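Local atomic coordinates of putative glycoside hydrolase (Parabacteroides distasonis ATCC 8503, PDB entry 3GYC), a protein that probably hydrolyses glycosidic bonds in carbohydrates, as a putative glycoside hydrolase of the cellulase-like family with a TIM-barrel fold. Residues I14-A18 / I370-L375; Y155-E161 / L230-W236; L283-E288 / L329-A334; L301-W307 / W340-S346. All coordinates share one frame; numbering follows the deposited sequence.

Contact 1: I14-A18 / I370-L375; sequences ISPRA and IRSSPL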
# COMPACT_ATOMS: atom_id res chain seq x y z
N ILE A 14 -21.90 8.20 0.18
CA ILE A 14 -20.79 7.34 0.58
C ILE A 14 -19.54 8.21 0.69
O ILE A 14 -19.22 8.99 -0.23
CB ILE A 14 -20.57 6.24 -0.45
CG1 ILE A 14 -21.83 5.37 -0.55
CG2 ILE A 14 -19.35 5.40 -0.09
CD1 ILE A 14 -21.93 4.66 -1.86
N SER A 15 -18.87 8.12 1.83
CA SER A 15 -17.64 8.86 2.07
C SER A 15 -16.40 8.03 1.79
O SER A 15 -16.33 6.85 2.13
CB SER A 15 -17.59 9.33 3.52
OG SER A 15 -18.51 10.38 3.72
N PRO A 16 -15.39 8.65 1.17
CA PRO A 16 -14.15 7.96 1.06
C PRO A 16 -13.53 7.70 2.44
O PRO A 16 -13.84 8.37 3.39
CB PRO A 16 -13.26 8.95 0.31
CG PRO A 16 -14.16 9.72 -0.50
CD PRO A 16 -15.45 9.81 0.28
N ARG A 17 -12.62 6.76 2.51
CA ARG A 17 -11.86 6.50 3.71
C ARG A 17 -10.44 7.07 3.63
O ARG A 17 -9.79 7.07 2.57
CB ARG A 17 -11.84 5.01 4.06
CG ARG A 17 -13.17 4.54 4.44
CD ARG A 17 -13.15 3.73 5.68
NE ARG A 17 -14.48 3.36 6.10
CZ ARG A 17 -14.79 2.97 7.34
NH1 ARG A 17 -13.86 2.94 8.31
NH2 ARG A 17 -16.02 2.63 7.62
N ALA A 18 -9.97 7.60 4.76
CA ALA A 18 -8.61 8.11 4.88
C ALA A 18 -7.80 6.92 5.41
O ALA A 18 -8.00 6.43 6.54
CB ALA A 18 -8.51 9.33 5.81
N ILE A 370 -10.42 14.45 2.84
CA ILE A 370 -10.56 13.14 2.21
C ILE A 370 -11.94 12.56 2.48
O ILE A 370 -12.65 12.17 1.56
CB ILE A 370 -9.54 12.15 2.73
CG1 ILE A 370 -8.14 12.46 2.22
CG2 ILE A 370 -9.96 10.71 2.32
CD1 ILE A 370 -7.04 11.80 3.09
N ARG A 371 -12.31 12.55 3.76
CA ARG A 371 -13.57 11.92 4.17
C ARG A 371 -14.85 12.68 3.79
O ARG A 371 -15.93 12.13 3.85
CB ARG A 371 -13.51 11.59 5.65
CG ARG A 371 -12.44 10.52 5.91
CD ARG A 371 -12.15 10.36 7.38
NE ARG A 371 -13.36 10.03 8.12
CZ ARG A 371 -13.38 9.70 9.41
NH1 ARG A 371 -12.26 9.65 10.14
NH2 ARG A 371 -14.53 9.40 9.98
N SER A 372 -14.71 13.92 3.37
CA SER A 372 -15.85 14.72 2.93
C SER A 372 -15.78 14.94 1.40
O SER A 372 -16.56 15.70 0.88
CB SER A 372 -15.86 16.06 3.65
OG SER A 372 -14.75 16.81 3.24
N SER A 373 -14.86 14.29 0.69
CA SER A 373 -14.83 14.42 -0.76
C SER A 373 -15.93 13.55 -1.41
O SER A 373 -16.07 12.39 -1.10
CB SER A 373 -13.46 14.08 -1.31
OG SER A 373 -12.49 15.01 -0.85
N PRO A 374 -16.78 14.15 -2.26
CA PRO A 374 -17.78 13.35 -2.98
C PRO A 374 -17.15 12.43 -4.03
O PRO A 374 -16.14 12.79 -4.63
CB PRO A 374 -18.63 14.41 -3.68
CG PRO A 374 -17.78 15.59 -3.77
CD PRO A 374 -16.85 15.57 -2.63
N LEU A 375 -17.75 11.27 -4.25
CA LEU A 375 -17.30 10.29 -5.25
C LEU A 375 -17.91 10.56 -6.62
O LEU A 375 -19.03 11.04 -6.72
CB LEU A 375 -17.69 8.87 -4.80
CG LEU A 375 -16.96 8.34 -3.56
CD1 LEU A 375 -17.52 6.97 -3.17
CD2 LEU A 375 -15.51 8.27 -3.86
O HOH W 1 -19.93 10.49 -2.30
O HOH W 2 -18.32 12.44 2.16

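Contact 2: Y155-E161 / L230-W236; sequences YVDLCNE and LYEHHIW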
# COMPACT_ATOMS: atom_id res chain seq x y z
N TYR A 155 -10.69 -4.67 1.30
CA TYR A 155 -10.30 -5.24 0.03
C TYR A 155 -9.16 -6.20 0.25
O TYR A 155 -8.53 -6.19 1.30
CB TYR A 155 -9.88 -4.16 -0.98
CG TYR A 155 -8.62 -3.37 -0.67
CD1 TYR A 155 -7.38 -3.90 -0.98
CD2 TYR A 155 -8.65 -2.10 -0.09
CE1 TYR A 155 -6.20 -3.19 -0.72
CE2 TYR A 155 -7.46 -1.40 0.20
CZ TYR A 155 -6.25 -1.95 -0.14
OH TYR A 155 -5.07 -1.31 0.06
N VAL A 156 -8.89 -7.03 -0.76
CA VAL A 156 -7.79 -7.97 -0.69
C VAL A 156 -6.96 -7.79 -1.93
O VAL A 156 -7.46 -7.99 -3.05
CB VAL A 156 -8.27 -9.45 -0.59
CG1 VAL A 156 -7.06 -10.44 -0.65
CG2 VAL A 156 -9.12 -9.62 0.66
N ASP A 157 -5.70 -7.48 -1.71
CA ASP A 157 -4.67 -7.29 -2.76
C ASP A 157 -3.73 -8.47 -2.68
O ASP A 157 -3.07 -8.69 -1.65
CB ASP A 157 -3.95 -5.95 -2.50
CG ASP A 157 -2.63 -5.80 -3.26
OD1 ASP A 157 -2.36 -6.53 -4.27
OD2 ASP A 157 -1.83 -4.93 -2.81
N LEU A 158 -3.60 -9.22 -3.77
CA LEU A 158 -2.79 -10.44 -3.75
C LEU A 158 -1.31 -10.23 -3.75
O LEU A 158 -0.57 -11.18 -3.48
CB LEU A 158 -3.20 -11.44 -4.86
CG LEU A 158 -4.42 -12.30 -4.50
CD1 LEU A 158 -5.64 -11.46 -4.31
CD2 LEU A 158 -4.69 -13.38 -5.57
N CYS A 159 -0.84 -9.03 -4.07
CA CYS A 159 0.58 -8.75 -4.00
C CYS A 159 0.95 -7.29 -4.18
O CYS A 159 0.61 -6.70 -5.22
CB CYS A 159 1.32 -9.53 -5.10
SG CYS A 159 3.08 -9.48 -4.83
N ASN A 160 1.63 -6.72 -3.18
CA ASN A 160 2.19 -5.38 -3.29
C ASN A 160 3.05 -5.22 -4.52
O ASN A 160 3.97 -6.00 -4.74
CB ASN A 160 3.07 -5.08 -2.09
CG ASN A 160 3.79 -3.75 -2.21
OD1 ASN A 160 3.18 -2.68 -2.05
ND2 ASN A 160 5.11 -3.81 -2.47
N GLU A 161 2.78 -4.17 -5.31
CA GLU A 161 3.63 -3.80 -6.47
C GLU A 161 3.96 -4.95 -7.39
O GLU A 161 5.11 -5.20 -7.78
CB GLU A 161 4.88 -3.08 -5.99
CG GLU A 161 4.46 -1.78 -5.31
CD GLU A 161 5.57 -0.98 -4.67
OE1 GLU A 161 6.67 -1.55 -4.40
OE2 GLU A 161 5.30 0.23 -4.40
N LEU A 230 -10.76 -2.86 -8.25
CA LEU A 230 -10.26 -1.53 -7.94
C LEU A 230 -8.79 -1.44 -8.34
O LEU A 230 -8.15 -2.45 -8.61
CB LEU A 230 -10.39 -1.20 -6.46
CG LEU A 230 -9.71 -2.10 -5.44
CD1 LEU A 230 -9.02 -1.32 -4.30
CD2 LEU A 230 -10.68 -3.15 -4.88
N TYR A 231 -8.24 -0.24 -8.37
CA TYR A 231 -6.84 -0.10 -8.65
C TYR A 231 -6.21 0.54 -7.40
O TYR A 231 -6.75 1.52 -6.85
CB TYR A 231 -6.51 0.79 -9.88
CG TYR A 231 -7.25 0.53 -11.17
CD1 TYR A 231 -7.72 -0.74 -11.50
CD2 TYR A 231 -7.42 1.55 -12.10
CE1 TYR A 231 -8.40 -0.95 -12.70
CE2 TYR A 231 -8.07 1.34 -13.31
CZ TYR A 231 -8.53 0.08 -13.60
OH TYR A 231 -9.18 -0.10 -14.77
N GLU A 232 -5.10 -0.04 -6.94
CA GLU A 232 -4.33 0.50 -5.82
C GLU A 232 -3.03 0.90 -6.49
O GLU A 232 -2.23 0.05 -6.79
CB GLU A 232 -4.16 -0.52 -4.69
CG GLU A 232 -3.94 0.10 -3.27
CD GLU A 232 -2.48 0.35 -2.87
OE1 GLU A 232 -1.71 -0.63 -2.80
OE2 GLU A 232 -2.11 1.50 -2.54
N HIS A 233 -2.84 2.19 -6.77
CA HIS A 233 -1.70 2.63 -7.54
C HIS A 233 -0.80 3.52 -6.70
O HIS A 233 -1.27 4.42 -6.02
CB HIS A 233 -2.11 3.32 -8.83
CG HIS A 233 -1.09 3.15 -9.91
ND1 HIS A 233 -1.12 2.08 -10.77
CD2 HIS A 233 0.05 3.82 -10.18
CE1 HIS A 233 -0.07 2.13 -11.57
NE2 HIS A 233 0.66 3.18 -11.22
N HIS A 234 0.49 3.23 -6.73
CA HIS A 234 1.46 3.97 -5.93
C HIS A 234 2.04 5.10 -6.77
O HIS A 234 2.46 4.86 -7.89
CB HIS A 234 2.54 3.02 -5.39
CG HIS A 234 1.99 1.87 -4.60
ND1 HIS A 234 2.76 0.79 -4.22
CD2 HIS A 234 0.73 1.61 -4.15
CE1 HIS A 234 2.02 -0.05 -3.51
NE2 HIS A 234 0.77 0.40 -3.48
N ILE A 235 2.00 6.32 -6.23
CA ILE A 235 2.37 7.52 -6.98
C ILE A 235 3.24 8.44 -6.16
O ILE A 235 2.80 8.97 -5.15
CB ILE A 235 1.12 8.34 -7.40
CG1 ILE A 235 0.25 7.56 -8.36
CG2 ILE A 235 1.50 9.67 -8.12
CD1 ILE A 235 -1.10 8.23 -8.68
N TRP A 236 4.46 8.66 -6.63
CA TRP A 236 5.38 9.59 -5.99
C TRP A 236 5.99 10.57 -6.99
O TRP A 236 6.40 10.16 -8.07
CB TRP A 236 6.54 8.86 -5.38
CG TRP A 236 6.22 7.94 -4.24
CD1 TRP A 236 6.06 8.27 -2.92
CD2 TRP A 236 6.14 6.54 -4.32
NE1 TRP A 236 5.86 7.14 -2.17
CE2 TRP A 236 5.88 6.06 -3.02
CE3 TRP A 236 6.23 5.63 -5.38
CZ2 TRP A 236 5.74 4.69 -2.74
CZ3 TRP A 236 6.08 4.26 -5.11
CH2 TRP A 236 5.84 3.81 -3.81
O HOH W 3 -2.97 -2.78 -1.52

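Contact 3: L283-E288 / L329-A334; sequences LTDKIE and LGTITA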
# COMPACT_ATOMS: atom_id res chain seq x y z
N LEU A 283 3.83 15.77 -10.37
CA LEU A 283 2.94 15.02 -9.45
C LEU A 283 1.45 15.13 -9.82
O LEU A 283 0.78 14.11 -10.08
CB LEU A 283 3.14 15.50 -8.02
CG LEU A 283 2.28 14.81 -6.94
CD1 LEU A 283 2.41 13.31 -7.05
CD2 LEU A 283 2.72 15.37 -5.59
N THR A 284 0.94 16.37 -9.86
CA THR A 284 -0.49 16.60 -10.13
C THR A 284 -0.91 16.14 -11.54
O THR A 284 -2.04 15.72 -11.73
CB THR A 284 -0.88 18.07 -9.85
OG1 THR A 284 -0.11 18.94 -10.69
CG2 THR A 284 -0.63 18.39 -8.37
N ASP A 285 -0.00 16.19 -12.51
CA ASP A 285 -0.30 15.69 -13.85
C ASP A 285 -0.51 14.19 -13.87
O ASP A 285 -1.40 13.68 -14.56
CB ASP A 285 0.80 16.12 -14.83
CG ASP A 285 0.65 17.56 -15.29
OD1 ASP A 285 -0.38 18.20 -14.93
OD2 ASP A 285 1.54 18.06 -16.02
N LYS A 286 0.30 13.46 -13.12
CA LYS A 286 0.12 12.02 -13.00
C LYS A 286 -1.20 11.66 -12.28
O LYS A 286 -1.92 10.74 -12.70
CB LYS A 286 1.30 11.40 -12.23
CG LYS A 286 1.22 9.89 -12.06
CD LYS A 286 0.95 9.12 -13.32
CE LYS A 286 2.00 9.30 -14.35
NZ LYS A 286 3.34 8.81 -13.85
N ILE A 287 -1.50 12.37 -11.20
CA ILE A 287 -2.72 12.14 -10.44
C ILE A 287 -3.96 12.36 -11.30
O ILE A 287 -4.90 11.59 -11.25
CB ILE A 287 -2.80 13.04 -9.19
CG1 ILE A 287 -1.71 12.66 -8.16
CG2 ILE A 287 -4.16 12.94 -8.53
CD1 ILE A 287 -1.54 13.69 -7.07
N GLU A 288 -3.96 13.43 -12.07
CA GLU A 288 -5.10 13.74 -12.95
C GLU A 288 -5.21 12.68 -14.04
O GLU A 288 -6.31 12.22 -14.35
CB GLU A 288 -4.94 15.12 -13.57
CG GLU A 288 -4.94 16.31 -12.58
CD GLU A 288 -6.28 16.52 -11.82
OE1 GLU A 288 -7.32 15.88 -12.14
OE2 GLU A 288 -6.28 17.36 -10.89
N LEU A 329 -0.32 18.47 -1.13
CA LEU A 329 -0.74 18.75 -2.49
C LEU A 329 -1.31 17.50 -3.16
O LEU A 329 -2.41 17.54 -3.75
CB LEU A 329 0.41 19.32 -3.31
CG LEU A 329 0.11 19.56 -4.78
CD1 LEU A 329 -0.96 20.63 -4.94
CD2 LEU A 329 1.37 19.98 -5.54
N GLY A 330 -0.57 16.40 -3.06
CA GLY A 330 -0.98 15.13 -3.63
C GLY A 330 -2.35 14.71 -3.12
O GLY A 330 -3.25 14.38 -3.92
N THR A 331 -2.51 14.77 -1.79
CA THR A 331 -3.75 14.35 -1.15
C THR A 331 -4.97 15.13 -1.64
O THR A 331 -5.94 14.54 -2.08
CB THR A 331 -3.68 14.49 0.38
OG1 THR A 331 -2.56 13.75 0.88
CG2 THR A 331 -4.94 13.98 1.02
N ILE A 332 -4.87 16.47 -1.55
CA ILE A 332 -5.94 17.37 -1.96
C ILE A 332 -6.27 17.23 -3.45
O ILE A 332 -7.44 17.27 -3.84
CB ILE A 332 -5.59 18.85 -1.57
CG1 ILE A 332 -5.64 19.00 -0.03
CG2 ILE A 332 -6.55 19.82 -2.21
CD1 ILE A 332 -5.05 20.35 0.47
N THR A 333 -5.25 17.03 -4.29
CA THR A 333 -5.43 16.85 -5.74
C THR A 333 -6.19 15.56 -6.05
O THR A 333 -7.18 15.56 -6.83
CB THR A 333 -4.06 16.84 -6.50
OG1 THR A 333 -3.31 18.02 -6.20
CG2 THR A 333 -4.26 16.74 -8.02
N ALA A 334 -5.76 14.48 -5.41
CA ALA A 334 -6.42 13.17 -5.60
C ALA A 334 -7.87 13.21 -5.11
O ALA A 334 -8.80 12.79 -5.82
CB ALA A 334 -5.67 12.09 -4.90
O HOH W 4 -7.67 17.49 -8.67

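Contact 4: L301-W307 / W340-S346; sequences LVTTECW and WVGVATS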
# COMPACT_ATOMS: atom_id res chain seq x y z
N LEU A 301 -10.34 4.02 -7.15
CA LEU A 301 -8.93 4.10 -6.88
C LEU A 301 -8.61 4.15 -5.41
O LEU A 301 -9.35 4.75 -4.61
CB LEU A 301 -8.33 5.34 -7.54
CG LEU A 301 -8.22 5.33 -9.05
CD1 LEU A 301 -7.62 6.65 -9.55
CD2 LEU A 301 -7.41 4.13 -9.49
N VAL A 302 -7.51 3.51 -5.05
CA VAL A 302 -6.95 3.62 -3.71
C VAL A 302 -5.45 3.90 -3.91
O VAL A 302 -4.83 3.33 -4.78
CB VAL A 302 -7.14 2.33 -2.81
CG1 VAL A 302 -6.36 2.49 -1.47
CG2 VAL A 302 -8.62 2.04 -2.54
N THR A 303 -4.87 4.77 -3.09
CA THR A 303 -3.43 5.01 -3.11
C THR A 303 -2.97 5.00 -1.65
O THR A 303 -3.50 5.76 -0.84
CB THR A 303 -3.01 6.33 -3.86
OG1 THR A 303 -3.25 6.20 -5.27
CG2 THR A 303 -1.50 6.65 -3.64
N THR A 304 -2.03 4.10 -1.30
CA THR A 304 -1.49 4.02 0.06
C THR A 304 0.01 4.32 0.10
O THR A 304 0.58 4.44 1.18
CB THR A 304 -1.73 2.62 0.69
OG1 THR A 304 -1.01 1.62 -0.04
CG2 THR A 304 -3.25 2.28 0.72
N GLU A 305 0.64 4.49 -1.07
CA GLU A 305 2.05 4.80 -1.15
C GLU A 305 2.20 6.02 -2.07
O GLU A 305 1.92 5.96 -3.25
CB GLU A 305 2.82 3.58 -1.64
CG GLU A 305 2.62 2.31 -0.75
CD GLU A 305 3.78 1.30 -0.91
OE1 GLU A 305 4.94 1.74 -0.94
OE2 GLU A 305 3.55 0.06 -0.97
N CYS A 306 2.61 7.13 -1.47
CA CYS A 306 2.53 8.44 -2.07
C CYS A 306 3.09 9.42 -1.04
O CYS A 306 3.44 8.99 0.07
CB CYS A 306 1.04 8.72 -2.27
SG CYS A 306 0.13 8.37 -0.69
N TRP A 307 3.24 10.71 -1.38
CA TRP A 307 3.03 11.29 -2.70
C TRP A 307 4.30 11.98 -3.19
O TRP A 307 4.36 12.40 -4.35
CB TRP A 307 1.94 12.40 -2.71
CG TRP A 307 0.53 11.95 -2.37
CD1 TRP A 307 -0.07 12.06 -1.18
CD2 TRP A 307 -0.43 11.37 -3.25
NE1 TRP A 307 -1.34 11.54 -1.23
CE2 TRP A 307 -1.59 11.13 -2.50
CE3 TRP A 307 -0.42 11.02 -4.61
CZ2 TRP A 307 -2.72 10.55 -3.04
CZ3 TRP A 307 -1.54 10.45 -5.14
CH2 TRP A 307 -2.68 10.21 -4.35
N TRP A 340 -11.06 8.56 -6.11
CA TRP A 340 -10.44 7.82 -5.03
C TRP A 340 -11.43 7.48 -3.91
O TRP A 340 -12.15 8.34 -3.46
CB TRP A 340 -9.24 8.59 -4.46
CG TRP A 340 -7.89 8.29 -5.10
CD1 TRP A 340 -6.97 7.44 -4.61
CD2 TRP A 340 -7.31 8.88 -6.27
NE1 TRP A 340 -5.87 7.41 -5.40
CE2 TRP A 340 -6.04 8.29 -6.43
CE3 TRP A 340 -7.74 9.83 -7.21
CZ2 TRP A 340 -5.20 8.61 -7.47
CZ3 TRP A 340 -6.89 10.16 -8.25
CH2 TRP A 340 -5.64 9.54 -8.38
N VAL A 341 -11.48 6.22 -3.52
CA VAL A 341 -12.32 5.75 -2.41
C VAL A 341 -11.49 5.56 -1.13
O VAL A 341 -12.04 5.46 -0.04
CB VAL A 341 -13.08 4.43 -2.78
CG1 VAL A 341 -14.05 4.67 -3.96
CG2 VAL A 341 -12.11 3.32 -3.11
N GLY A 342 -10.18 5.50 -1.30
CA GLY A 342 -9.22 5.38 -0.22
C GLY A 342 -8.00 6.24 -0.54
O GLY A 342 -7.31 6.00 -1.53
N VAL A 343 -7.73 7.25 0.29
CA VAL A 343 -6.62 8.14 0.06
C VAL A 343 -5.71 8.23 1.27
O VAL A 343 -6.22 8.36 2.35
CB VAL A 343 -7.14 9.56 -0.27
CG1 VAL A 343 -5.95 10.47 -0.66
CG2 VAL A 343 -8.18 9.51 -1.35
N ALA A 344 -4.39 8.05 1.09
CA ALA A 344 -3.38 8.19 2.13
C ALA A 344 -2.75 9.57 1.94
O ALA A 344 -2.77 10.10 0.83
CB ALA A 344 -2.31 7.13 2.01
N THR A 345 -2.24 10.13 3.01
CA THR A 345 -1.54 11.42 2.97
C THR A 345 -0.08 11.14 2.67
O THR A 345 0.59 11.97 2.05
CB THR A 345 -1.67 12.18 4.30
OG1 THR A 345 -1.19 11.34 5.35
CG2 THR A 345 -3.14 12.59 4.54
N SER A 346 0.42 9.97 3.09
CA SER A 346 1.78 9.52 2.71
C SER A 346 2.06 8.09 3.16
O SER A 346 1.32 7.57 3.99
CB SER A 346 2.86 10.42 3.32
OG SER A 346 3.11 10.11 4.68
O HOH W 5 -0.01 5.16 3.68

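Contact 1: I14-A18 / I370-L375
Ile370, in the last turn of helix 360-371, sets its CG2 and CD1 methyls against Ala18 at the start of strand 17-23, the first strand of the TIM barrel; the contact therefore packs the end of the outer helix that follows the last barrel strand onto the entry to the first. CD1 lies 4.0 Å from Ala18 CB, while CG2 reaches the backbone of Arg17 and Ala18 and the CB of Pro16. The same CD1 also packs on Thr331 and Val343. The aliphatic part of Arg371 runs past the backbone, with CG 3.6 Å from Pro16 O; its chain then bends at CG-CD (chi3 57°), and NH1 donates to Gly50 O. Ser15 OG stands 3.1 Å from Arg371 O, and a water is hydrogen-bonded to both, donating to the carbonyl. At Ser373 the chain has left the helix, though its N still bonds back to Ile370 O. The carbonyl oxygen of Ser373 comes up to the edge of the Pro16 ring, 3.0 Å from CD, and Ile370 O also approaches the ring, near CB and CG. Leu375 closes the contact from the other end by splitting its branches: CD2 touches Pro16 CG, and CD1 meets Ile14 CG2 at 3.9 Å. Beside it a second water joins the backbones, donating to Ile14 O at 2.7 Å and accepting from Leu375 N at 3.0 Å.

Contact 2: Y155-E161 / L230-W236
His234 and Glu161 form the tight end of this buried contact, where loops following two strands of the TIM barrel meet. His234 ND1 donates to Glu161 OE2 at 2.6 Å, with the oxygen 3° from the ring plane and approached on the anti side of the carboxylate. Across the imidazole, NE2 donates to Glu232 OE1 at 2.8 Å on the syn side, the Glu232 chain bending at chi2 (-91°) to bring its carboxylate there. Carboxylates thus grip both ring nitrogens and fix the ring's rotation. Asn160 OD1, also bound by Arg55, comes up to the ring edge at CE1, while Glu161 OE2 additionally meets the edge of Trp236 at CH2. Replacing His234 by an alanine would probably leave Glu161 OE2 and Glu232 OE1 without their N-H partners and the Glu161 carboxylate freer to turn. Toward Tyr155 direct polar bonds give way to a water: it accepts from Tyr155 OH and donates to Asp157 OD2 and Glu232 OE1. The side chains touch more sparingly here, Leu230 CD1 lying over one face of the Tyr155 ring, 4.2 Å above its plane. Asp157 also closes an Asx turn onto Cys159 N, and Ser113 and Ser211 bind its OD2. With both imidazole nitrogens acting as donors, His234 links Glu161 to Glu232 and holds them in a fixed relation, while Thr304 and the water hold Glu232 in addition.

Contact 3: L283-E288 / L329-A334
Leu329 O is gripped twice from one turn further along its helix, by the backbone N and the hydroxyl of Thr333. The hydroxyl oxygen, Thr333 OG1, comes in above the carbonyl plane, 2.7 Å from Leu329 O. With its hydroxyl turned back (chi1 -55°), Thr333 sends CG2, anti to the backbone N, out to helix 276-297. There the methyl lies 3.8 Å from Ile287 CG2 and 3.6 Å from Glu288 OE2. Thr284 answers in like manner: its OG1 bonds back to Gln280 O, leaving CG2 to enter between Thr333 OG1 and the end of Leu329, 3.8 Å from Leu329 CD2. Ile287 forms the inner part of the contact. Its two ends diverge, CG2 packing on Ala334 at 3.7 Å from CA and CD1 resting on the backbone of Gly330, 3.7 Å from O. The absence of a side chain at Gly330 matters, because a beta carbon there would lie close to both Leu283 CD2 and Ile287 CD1. On the outer side a water spans the helices, donating to Glu288 OE2 and to Thr333 O. The two segments run in roughly the same direction, with axes 9.8 Å apart and a crossing angle of -29°, as suits adjacent outer helices of a TIM barrel. Beneath them, Ile287 and Ala334 both touch Trp340 on strand 340-343 and Trp307 in the loop after strand 301-303, while Thr331 and Ile332 turn to helix 360-371.

Contact 4: L301-W307 / W340-S346
Leu301 O takes the N-H of Val341 at 2.8 Å and, more weakly, that of Gly342, the double acceptance marking the beta bulge where parallel strands 301-303 and 340-343 slip by one residue. Beyond it the register resumes: Thr303 N donates to Gly342 O at 3.1 Å, and Ala344 N makes a weak bond to Thr303 O. Trp340 NE1 gives its proton to Thr303 OG1 at 2.9 Å, with the oxygen 5° from the indole plane; OG1 is in turn hydrogen-bonded to His233 O. Trp307, preceded by a cis peptide bond, donates through NE1 to Ala344 O at 2.9 Å, with the oxygen 27° out of the indole plane. Thr304 OG1 is taken up by Glu232. A water within bonding distance of Thr304 O and Ser346 O has more acceptors around it than protons to give. Thr345 O, 3.3 Å from Trp307 CD1, is buried without a hydrogen-bonding partner. Leu301 lays CD1 over the six-membered ring of Trp340 in a CH-pi contact, 3.6 Å from the centroid, reached with CG anti to the carbonyl carbon (chi1 -71°). A leucine in place of Trp340 would probably leave Thr303 OG1 without this donor and Leu301 CD1 without the face it packs on. The strands belong to a beta-alpha-beta unit completed by helix 321-337; Trp340 and Trp307 face that helix and helix 276-297, while Val343 meets helix 360-371.

All four contacts belong to one TIM barrel. Contact 1 encloses the others along the chain and brings the two ends of the fold together; contact 2 closes before contacts 3 and 4, whose segments alternate. Contacts 1, 2 and 4 share the parallel sheet. Contact 4 is the hub, its centre about 12 Å from that of contact 1 and about 10 Å from those of contacts 2 and 3; contact 3 is the helical layer outside it. Contacts 1 and 2, about 19 Å apart between centres, do not touch. Contacts 2 and 4 gather the loops after strands 153-157, 231-232 and 301-303 at the C-terminal strand ends, where TIM-barrel enzymes have their active sites, consistent with a glycosidase site there.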